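PDB 2VU8: pacifastin-related serine protease inhibitor from Locusta migratoria, which probably inhibits serine endopeptidases, this piece being a single pacifastin domain of a longer secreted protein, captured here in complex with a fungal trypsin. Local coordinates for residues Cys2-Lys8 / Cys17-Trp23. Residue numbers count along the deposited sequence, not the author numbering.
Sequences CTPGQTK and CTPTGIW
Two tight turns, type II over T3-Q6 (Q6 N to T3 O, 3.2 Å) and type I over T18-G21 (G21 N to T18 O, 3.0 Å), place P4 4.7 Å from C17 and C2 5.1 Å from G21, CA to CA. At G5 (phi 99°) a side chain would jam against the preceding carbonyl O; positive phi (74°) also favours glycine at G21. Both backbone polar atoms of C17 are satisfied across the interface: its N donates to Q6 O (2.9 Å), its O accepts from G5 N (2.7 Å). C2 N gives a third bond to G21 O (3.2 Å), while T3 N is met by the side-chain OE1 of Q6 (3.0 Å). T18 N closes the second loop onto I22 O (3.0 Å). In this pacifastin fold, a three-stranded antiparallel sheet, the three cross-segment bonds and the C2-C17 disulfide (SG-SG 2.0 Å, chi3 94°; C2 p, C17 t) fasten the N-terminal segment to the end of strand 13-17 and the loop leading to strand 23-26. W23, rotamer m, is sandwiched: C2 SG lies 4.0 Å from the centroid of its five-membered ring, and K8 NZ covers the opposite face in a cation-pi contact, 3.2 Å from that centroid. The hydroxyls of T18 and T20 hydrogen-bond to the backbone of the bound trypsin chain.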
loop_
_atom_site.group_PDB
_atom_site.type_symbol
_atom_site.label_atom_id
_atom_site.label_comp_id
_atom_site.label_asym_id
_atom_site.label_seq_id
_atom_site.Cartn_x
_atom_site.Cartn_y
_atom_site.Cartn_z
ATOM N N CYS B 2 -0.123 11.320 -22.209
ATOM C CA CYS B 2 0.993 10.492 -22.654
ATOM C C CYS B 2 0.500 9.450 -23.661
ATOM O O CYS B 2 -0.713 9.215 -23.804
ATOM C CB CYS B 2 1.653 9.808 -21.453
ATOM S SG CYS B 2 0.517 8.803 -20.467
ATOM N N THR B 3 1.439 8.843 -24.380
ATOM C CA THR B 3 1.106 7.808 -25.348
ATOM C C THR B 3 1.022 6.488 -24.593
ATOM O O THR B 3 1.993 6.101 -23.946
ATOM C CB THR B 3 2.176 7.728 -26.460
ATOM O OG1 THR B 3 2.266 8.985 -27.147
ATOM C CG2 THR B 3 1.781 6.746 -27.531
ATOM N N PRO B 4 -0.136 5.823 -24.621
ATOM C CA PRO B 4 -0.332 4.556 -23.891
ATOM C C PRO B 4 0.778 3.527 -24.110
ATOM O O PRO B 4 1.195 3.310 -25.244
ATOM C CB PRO B 4 -1.660 4.038 -24.449
ATOM C CG PRO B 4 -2.385 5.238 -24.844
ATOM C CD PRO B 4 -1.378 6.255 -25.288
ATOM N N GLY B 5 1.259 2.933 -23.026
ATOM C CA GLY B 5 2.299 1.923 -23.083
ATOM C C GLY B 5 3.681 2.473 -22.788
ATOM O O GLY B 5 4.589 1.716 -22.468
ATOM N N GLN B 6 3.857 3.785 -22.895
ATOM C CA GLN B 6 5.137 4.394 -22.515
ATOM C C GLN B 6 5.419 4.229 -21.021
ATOM O O GLN B 6 4.513 4.047 -20.234
ATOM C CB GLN B 6 5.171 5.866 -22.889
ATOM C CG GLN B 6 5.492 6.090 -24.336
ATOM C CD GLN B 6 5.313 7.526 -24.734
ATOM O OE1 GLN B 6 4.361 8.169 -24.299
ATOM N NE2 GLN B 6 6.211 8.037 -25.566
ATOM N N THR B 7 6.693 4.303 -20.656
ATOM C CA THR B 7 7.124 4.233 -19.260
ATOM C C THR B 7 8.045 5.406 -18.905
ATOM O O THR B 7 8.706 5.976 -19.778
ATOM C CB THR B 7 7.830 2.869 -18.970
ATOM O OG1 THR B 7 8.876 2.620 -19.917
ATOM C CG2 THR B 7 6.891 1.726 -19.186
ATOM N N LYS B 8 8.029 5.783 -17.627
ATOM C CA LYS B 8 8.955 6.752 -17.067
ATOM C C LYS B 8 9.145 6.513 -15.576
ATOM O O LYS B 8 8.508 5.657 -14.978
ATOM C CB LYS B 8 8.493 8.199 -17.331
ATOM C CG LYS B 8 7.371 8.721 -16.429
ATOM C CD LYS B 8 7.181 10.218 -16.607
ATOM C CE LYS B 8 6.043 10.785 -15.769
ATOM N NZ LYS B 8 5.140 9.754 -15.190
ATOM N N CYS B 17 2.093 4.593 -18.713
ATOM C CA CYS B 17 1.034 5.243 -19.468
ATOM C C CYS B 17 -0.073 4.250 -19.790
ATOM O O CYS B 17 0.094 3.342 -20.594
ATOM C CB CYS B 17 1.568 5.876 -20.753
ATOM S SG CYS B 17 0.376 7.032 -21.448
ATOM N N THR B 18 -1.213 4.447 -19.140
ATOM C CA THR B 18 -2.353 3.557 -19.265
ATOM C C THR B 18 -3.114 3.835 -20.570
ATOM O O THR B 18 -2.850 4.843 -21.250
ATOM C CB THR B 18 -3.284 3.720 -18.038
ATOM O OG1 THR B 18 -4.137 4.867 -18.205
ATOM C CG2 THR B 18 -2.506 3.994 -16.751
ATOM N N PRO B 19 -4.036 2.949 -20.938
ATOM C CA PRO B 19 -4.847 3.133 -22.159
ATOM C C PRO B 19 -5.598 4.462 -22.256
ATOM O O PRO B 19 -5.838 4.940 -23.360
ATOM C CB PRO B 19 -5.854 1.994 -22.070
ATOM C CG PRO B 19 -5.174 0.967 -21.313
ATOM C CD PRO B 19 -4.357 1.669 -20.276
ATOM N N THR B 20 -5.959 5.046 -21.117
ATOM C CA THR B 20 -6.688 6.327 -21.082
ATOM C C THR B 20 -5.753 7.566 -21.146
ATOM O O THR B 20 -6.170 8.708 -20.890
ATOM C CB THR B 20 -7.576 6.376 -19.821
ATOM O OG1 THR B 20 -6.810 5.976 -18.685
ATOM C CG2 THR B 20 -8.681 5.341 -19.869
ATOM N N GLY B 21 -4.485 7.342 -21.475
ATOM C CA GLY B 21 -3.568 8.431 -21.751
ATOM C C GLY B 21 -3.078 9.213 -20.551
ATOM O O GLY B 21 -2.739 10.372 -20.679
ATOM N N ILE B 22 -3.033 8.579 -19.384
ATOM C CA ILE B 22 -2.520 9.222 -18.173
ATOM C C ILE B 22 -1.487 8.323 -17.519
ATOM O O ILE B 22 -1.437 7.141 -17.815
ATOM C CB ILE B 22 -3.658 9.555 -17.171
ATOM C CG1 ILE B 22 -4.252 8.285 -16.542
ATOM C CG2 ILE B 22 -4.725 10.415 -17.838
ATOM C CD1 ILE B 22 -5.351 7.645 -17.328
ATOM N N TRP B 23 -0.688 8.900 -16.625
ATOM C CA TRP B 23 0.360 8.178 -15.899
ATOM C C TRP B 23 -0.147 7.550 -14.595
ATOM O O TRP B 23 -0.598 8.258 -13.693
ATOM C CB TRP B 23 1.496 9.131 -15.522
ATOM C CG TRP B 23 2.321 9.633 -16.658
ATOM C CD1 TRP B 23 2.327 10.907 -17.162
ATOM C CD2 TRP B 23 3.291 8.902 -17.417
ATOM N NE1 TRP B 23 3.228 11.008 -18.190
ATOM C CE2 TRP B 23 3.840 9.794 -18.365
ATOM C CE3 TRP B 23 3.755 7.582 -17.396
ATOM C CZ2 TRP B 23 4.820 9.410 -19.273
ATOM C CZ3 TRP B 23 4.720 7.200 -18.298
ATOM C CH2 TRP B 23 5.250 8.111 -19.222
#